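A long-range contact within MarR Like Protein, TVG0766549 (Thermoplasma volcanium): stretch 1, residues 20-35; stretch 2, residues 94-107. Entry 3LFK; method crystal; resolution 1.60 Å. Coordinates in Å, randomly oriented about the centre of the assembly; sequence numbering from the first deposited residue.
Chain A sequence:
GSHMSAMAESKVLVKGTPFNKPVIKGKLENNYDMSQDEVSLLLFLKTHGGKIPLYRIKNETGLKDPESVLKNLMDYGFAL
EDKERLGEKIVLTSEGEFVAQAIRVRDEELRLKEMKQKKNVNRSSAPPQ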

# COMPACT_ATOMS: atom_id res chain seq x y z
N ASN A 20 -17.64 -6.30 -9.09
CA ASN A 20 -17.59 -5.42 -7.94
C ASN A 20 -16.19 -4.92 -7.63
O ASN A 20 -15.21 -5.66 -7.73
N LYS A 21 -16.12 -3.64 -7.26
CA LYS A 21 -14.87 -2.99 -6.87
C LYS A 21 -14.59 -3.48 -5.44
O LYS A 21 -15.52 -3.91 -4.74
N PRO A 22 -13.33 -3.47 -4.98
CA PRO A 22 -13.12 -3.95 -3.61
C PRO A 22 -13.72 -2.98 -2.59
O PRO A 22 -13.87 -1.80 -2.87
N VAL A 23 -14.11 -3.50 -1.44
CA VAL A 23 -14.62 -2.64 -0.39
C VAL A 23 -13.56 -2.76 0.69
O VAL A 23 -13.24 -3.86 1.14
N ILE A 24 -13.03 -1.60 1.08
CA ILE A 24 -11.95 -1.50 2.06
C ILE A 24 -12.48 -0.80 3.32
O ILE A 24 -13.24 0.16 3.22
N LYS A 25 -12.08 -1.29 4.49
CA LYS A 25 -12.48 -0.70 5.75
C LYS A 25 -11.75 0.62 5.88
O LYS A 25 -10.56 0.73 5.54
N GLY A 26 -12.44 1.63 6.41
CA GLY A 26 -11.81 2.94 6.50
C GLY A 26 -12.10 3.73 5.23
O GLY A 26 -12.77 3.25 4.31
N LYS A 27 -11.55 4.94 5.18
CA LYS A 27 -11.77 5.87 4.07
C LYS A 27 -10.47 6.40 3.50
O LYS A 27 -9.52 6.63 4.25
N LEU A 28 -10.44 6.60 2.19
CA LEU A 28 -9.27 7.16 1.51
C LEU A 28 -8.80 8.47 2.15
O LEU A 28 -7.59 8.72 2.25
N GLU A 29 -9.74 9.31 2.59
CA GLU A 29 -9.36 10.58 3.20
C GLU A 29 -8.44 10.41 4.41
O GLU A 29 -7.65 11.30 4.72
N ASN A 30 -8.51 9.27 5.10
CA ASN A 30 -7.63 9.06 6.26
C ASN A 30 -6.71 7.87 5.98
O ASN A 30 -6.30 7.16 6.92
N ASN A 31 -6.39 7.66 4.70
CA ASN A 31 -5.50 6.58 4.28
C ASN A 31 -5.94 5.22 4.81
O ASN A 31 -5.10 4.38 5.13
N TYR A 32 -7.25 5.01 4.89
CA TYR A 32 -7.82 3.74 5.37
C TYR A 32 -7.27 3.36 6.73
O TYR A 32 -7.05 2.20 7.00
N ASP A 33 -7.05 4.37 7.56
CA ASP A 33 -6.54 4.20 8.92
C ASP A 33 -5.11 3.69 9.05
O ASP A 33 -4.68 3.30 10.13
N MET A 34 -4.37 3.68 7.96
CA MET A 34 -2.98 3.27 8.02
C MET A 34 -2.16 4.42 8.58
O MET A 34 -2.51 5.59 8.41
N SER A 35 -1.06 4.08 9.24
CA SER A 35 -0.18 5.14 9.73
C SER A 35 0.71 5.53 8.55
O SER A 35 0.76 4.82 7.54
N SER A 94 -4.31 -7.76 -5.06
CA SER A 94 -5.11 -6.88 -5.90
C SER A 94 -5.69 -5.74 -5.06
O SER A 94 -5.82 -4.62 -5.54
N GLU A 95 -6.04 -6.03 -3.80
CA GLU A 95 -6.60 -5.01 -2.92
C GLU A 95 -5.52 -3.99 -2.52
O GLU A 95 -5.79 -2.79 -2.40
N GLY A 96 -4.30 -4.45 -2.33
CA GLY A 96 -3.22 -3.54 -1.99
C GLY A 96 -2.92 -2.64 -3.18
O GLY A 96 -2.63 -1.45 -3.00
N GLU A 97 -2.97 -3.18 -4.40
CA GLU A 97 -2.74 -2.38 -5.60
C GLU A 97 -3.84 -1.33 -5.70
O GLU A 97 -3.57 -0.15 -5.98
N PHE A 98 -5.08 -1.74 -5.45
CA PHE A 98 -6.22 -0.83 -5.49
C PHE A 98 -6.03 0.36 -4.54
O PHE A 98 -6.21 1.53 -4.90
N VAL A 99 -5.68 0.06 -3.29
CA VAL A 99 -5.53 1.09 -2.28
C VAL A 99 -4.34 1.98 -2.60
O VAL A 99 -4.42 3.19 -2.45
N ALA A 100 -3.24 1.36 -3.03
CA ALA A 100 -2.02 2.12 -3.36
C ALA A 100 -2.32 3.07 -4.51
O ALA A 100 -1.90 4.23 -4.46
N GLN A 101 -3.04 2.60 -5.51
CA GLN A 101 -3.36 3.46 -6.66
C GLN A 101 -4.31 4.60 -6.25
O GLN A 101 -4.15 5.74 -6.70
N ALA A 102 -5.30 4.31 -5.40
CA ALA A 102 -6.24 5.34 -4.95
C ALA A 102 -5.51 6.45 -4.23
O ALA A 102 -5.79 7.64 -4.42
N ILE A 103 -4.55 6.07 -3.38
CA ILE A 103 -3.77 7.04 -2.63
C ILE A 103 -2.87 7.83 -3.59
O ILE A 103 -2.75 9.05 -3.46
N ARG A 104 -2.24 7.13 -4.53
CA ARG A 104 -1.35 7.80 -5.50
C ARG A 104 -2.12 8.83 -6.30
O ARG A 104 -1.65 9.95 -6.49
N VAL A 105 -3.30 8.45 -6.77
CA VAL A 105 -4.12 9.39 -7.55
C VAL A 105 -4.56 10.58 -6.71
O VAL A 105 -4.49 11.73 -7.17
N ARG A 106 -5.01 10.33 -5.48
CA ARG A 106 -5.42 11.45 -4.62
C ARG A 106 -4.23 12.40 -4.43
O ARG A 106 -4.37 13.63 -4.53
N ASP A 107 -3.06 11.83 -4.15
CA ASP A 107 -1.87 12.64 -3.94
C ASP A 107 -1.50 13.46 -5.18
O ASP A 107 -1.14 14.64 -5.06

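Packing of the segment 20-35 of the MarR-like protein against the helix 94-107, a contact that buries 640 Å² counted over both sides. From Pro22, lying beside Glu95, to Leu28, beside Ile103, the segment runs in the same sense as the helix, then turns back, so that Tyr32 and Met34 again reach Val99. The helix meets it mainly with Glu95, Phe98, Val99, Ala102, Ile103 and Arg106, a stripe produced by steps of three and four residues. At the start, Phe98 (chi1 t, chi2 82°) points toward the segment and offers a flat ring as a platform. Pro22, its ring puckered C-gamma endo, sits on one face: CG lies 3.4 Å from the ring centroid of Phe98, only 15° off the normal, a CH-pi contact. Lys21 (chi1 t, then p, p, t) lays its aliphatic chain against the same ring, Lys21 CD 3.4 Å from Phe98 CE1. Pro22 CB also meets the aliphatic part of Glu95, 4.2 Å from Glu95 CG. Ile24 (m, m) points toward the helix from the short strand 23-24; its CG1 is 3.8 Å from Val99 CG2 and 4.3 Å from Phe98 CD2, so the branched chain bridges two helix side chains, whereas neighbouring Val23 points away.

Val99 (t) is the bump at the middle. Its CG2 lies over one face of the Tyr32 ring, and its CG1 comes within 3.4 Å of Tyr32 CE1 and 3.8 Å of Met34 CE. Tyr32 (m, chi2 96°) points toward the helix, its OH 3.5 Å from Ala102 CB. Ile103 (m, t) starts sideways, but its end comes nearer; Ile103 CG1 lies at the edge of the Tyr32 ring, 4.2 Å from Tyr32 CE1. Met34 (m, t, m) packs its CE against Ile103 CD1 as well, also at 3.8 Å.

Leu28 (t, p) starts sideways, but its end swings in: Leu28 CD1 rests against Ile103 CG1 at 3.8 Å and Ala102 CB at 4.1 Å. Beyond this apolar patch, Arg106 (t, t, p) points toward the turn and clamps it. NH1 donates to Asn31 OD1 at 2.7 Å and NH2 to the same OD1 at 2.9 Å, a fork made possible by Asn31 (m, chi2 -33°) bringing its end nearer the helix; a weak bond from NH1 to Leu28 O, 2.7 Å, has an angle of 116°. Both acceptors lie near the guanidinium plane. Within the helix, Arg106 NH2 also forms a salt bridge with Asp107 OD1 at 2.9 Å.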

# COMPACT_ATOMS: atom_id res chain seq x y z
CB ASN A 20 -18.17 -6.09 -6.68
CG ASN A 20 -17.25 -7.15 -6.09
OD1 ASN A 20 -17.33 -8.32 -6.46
ND2 ASN A 20 -16.38 -6.75 -5.17
CB LYS A 21 -15.10 -1.47 -6.87
CG LYS A 21 -13.85 -0.64 -6.86
CD LYS A 21 -13.06 -0.81 -8.14
CE LYS A 21 -13.85 -0.35 -9.36
NZ LYS A 21 -13.08 -0.55 -10.62
CB PRO A 22 -11.60 -4.02 -3.49
CG PRO A 22 -11.13 -3.01 -4.46
CD PRO A 22 -12.04 -3.19 -5.64
CB VAL A 23 -15.97 -3.13 0.14
CG1 VAL A 23 -16.44 -2.21 1.27
CG2 VAL A 23 -16.98 -3.11 -0.99
CB ILE A 24 -10.81 -0.63 1.46
CG1 ILE A 24 -10.42 -1.14 0.06
CG2 ILE A 24 -9.58 -0.65 2.42
CD1 ILE A 24 -9.88 -2.58 0.05
CB LYS A 25 -12.09 -1.59 6.94
CG LYS A 25 -12.88 -2.87 7.08
CD LYS A 25 -12.71 -3.41 8.50
CE LYS A 25 -13.43 -4.74 8.71
NZ LYS A 25 -12.85 -5.83 7.88
CB LYS A 27 -12.58 7.08 4.56
CG LYS A 27 -13.95 6.72 5.13
CD LYS A 27 -14.63 7.93 5.78
CE LYS A 27 -16.02 7.57 6.30
NZ LYS A 27 -16.64 8.66 7.12
CB LEU A 28 -9.61 7.42 0.04
CG LEU A 28 -8.58 8.12 -0.82
CD1 LEU A 28 -7.27 7.32 -0.85
CD2 LEU A 28 -9.14 8.27 -2.23
CB GLU A 29 -10.60 11.38 3.60
CG GLU A 29 -11.81 10.52 3.88
CD GLU A 29 -12.68 10.36 2.64
OE1 GLU A 29 -13.51 11.26 2.39
OE2 GLU A 29 -12.54 9.34 1.92
CB ASN A 30 -8.45 8.81 7.54
CG ASN A 30 -7.63 9.03 8.81
OD1 ASN A 30 -6.63 9.77 8.80
ND2 ASN A 30 -8.05 8.41 9.90
CB ASN A 31 -4.06 6.86 4.75
CG ASN A 31 -3.38 7.96 3.93
OD1 ASN A 31 -3.64 8.11 2.74
ND2 ASN A 31 -2.48 8.70 4.57
CB TYR A 32 -7.54 2.62 4.35
CG TYR A 32 -7.93 2.98 2.93
CD1 TYR A 32 -6.99 3.48 2.03
CD2 TYR A 32 -9.25 2.83 2.48
CE1 TYR A 32 -7.34 3.83 0.73
CE2 TYR A 32 -9.62 3.17 1.16
CZ TYR A 32 -8.65 3.66 0.31
OH TYR A 32 -8.94 3.97 -1.01
CB ASP A 33 -7.50 3.32 9.73
CG ASP A 33 -8.88 3.91 9.79
OD1 ASP A 33 -9.00 5.04 10.30
OD2 ASP A 33 -9.82 3.25 9.31
CB MET A 34 -2.44 2.93 6.62
CG MET A 34 -3.02 1.62 6.04
SD MET A 34 -2.22 1.23 4.48
CE MET A 34 -3.13 2.33 3.35
CB SER A 35 0.63 4.62 10.92
OG SER A 35 1.05 3.30 10.72
CB SER A 94 -6.24 -7.66 -6.57
OG SER A 94 -5.70 -8.64 -7.43
CB GLU A 95 -7.22 -5.66 -1.68
CG GLU A 95 -8.49 -6.49 -1.99
CD GLU A 95 -8.21 -7.69 -2.89
OE1 GLU A 95 -7.22 -8.41 -2.65
OE2 GLU A 95 -8.99 -7.92 -3.85
CB GLU A 97 -2.74 -3.28 -6.84
CG GLU A 97 -1.65 -4.34 -6.76
CD GLU A 97 -0.89 -4.52 -8.04
OE1 GLU A 97 -1.54 -4.76 -9.08
OE2 GLU A 97 0.35 -4.44 -7.99
CB PHE A 98 -7.50 -1.58 -5.11
CG PHE A 98 -8.74 -0.72 -5.09
CD1 PHE A 98 -9.41 -0.42 -6.27
CD2 PHE A 98 -9.19 -0.17 -3.90
CE1 PHE A 98 -10.52 0.42 -6.25
CE2 PHE A 98 -10.30 0.67 -3.87
CZ PHE A 98 -10.96 0.97 -5.05
CB VAL A 99 -5.39 0.42 -0.89
CG1 VAL A 99 -4.96 1.42 0.14
CG2 VAL A 99 -6.76 -0.18 -0.50
CB ALA A 100 -0.89 1.14 -3.75
CB GLN A 101 -3.97 2.63 -7.78
CG GLN A 101 -3.95 3.34 -9.16
CD GLN A 101 -2.54 3.69 -9.64
OE1 GLN A 101 -1.54 3.39 -8.99
NE2 GLN A 101 -2.46 4.34 -10.80
CB ALA A 102 -7.30 4.72 -4.05
CB ILE A 103 -2.92 6.33 -1.54
CG1 ILE A 103 -3.86 5.80 -0.45
CG2 ILE A 103 -1.88 7.30 -0.93
CD1 ILE A 103 -3.16 4.88 0.60
CB ARG A 104 -0.74 6.79 -6.47
CG ARG A 104 0.38 5.96 -5.91
CD ARG A 104 0.98 5.09 -7.01
NE ARG A 104 1.66 5.90 -8.04
CZ ARG A 104 2.07 5.43 -9.21
NH1 ARG A 104 1.89 4.16 -9.53
NH2 ARG A 104 2.70 6.24 -10.06
CB VAL A 105 -5.33 8.67 -8.15
CG1 VAL A 105 -6.30 9.69 -8.74
CG2 VAL A 105 -4.84 7.70 -9.23
CB ARG A 106 -5.87 10.93 -3.25
CG ARG A 106 -6.23 12.02 -2.24
CD ARG A 106 -6.13 11.46 -0.84
NE ARG A 106 -4.74 11.17 -0.49
CZ ARG A 106 -4.36 10.36 0.49
NH1 ARG A 106 -5.26 9.73 1.22
NH2 ARG A 106 -3.08 10.18 0.74
CB ASP A 107 -0.68 11.76 -3.54
CG ASP A 107 -0.82 11.19 -2.14
OD1 ASP A 107 -1.74 11.60 -1.39
OD2 ASP A 107 0.02 10.33 -1.78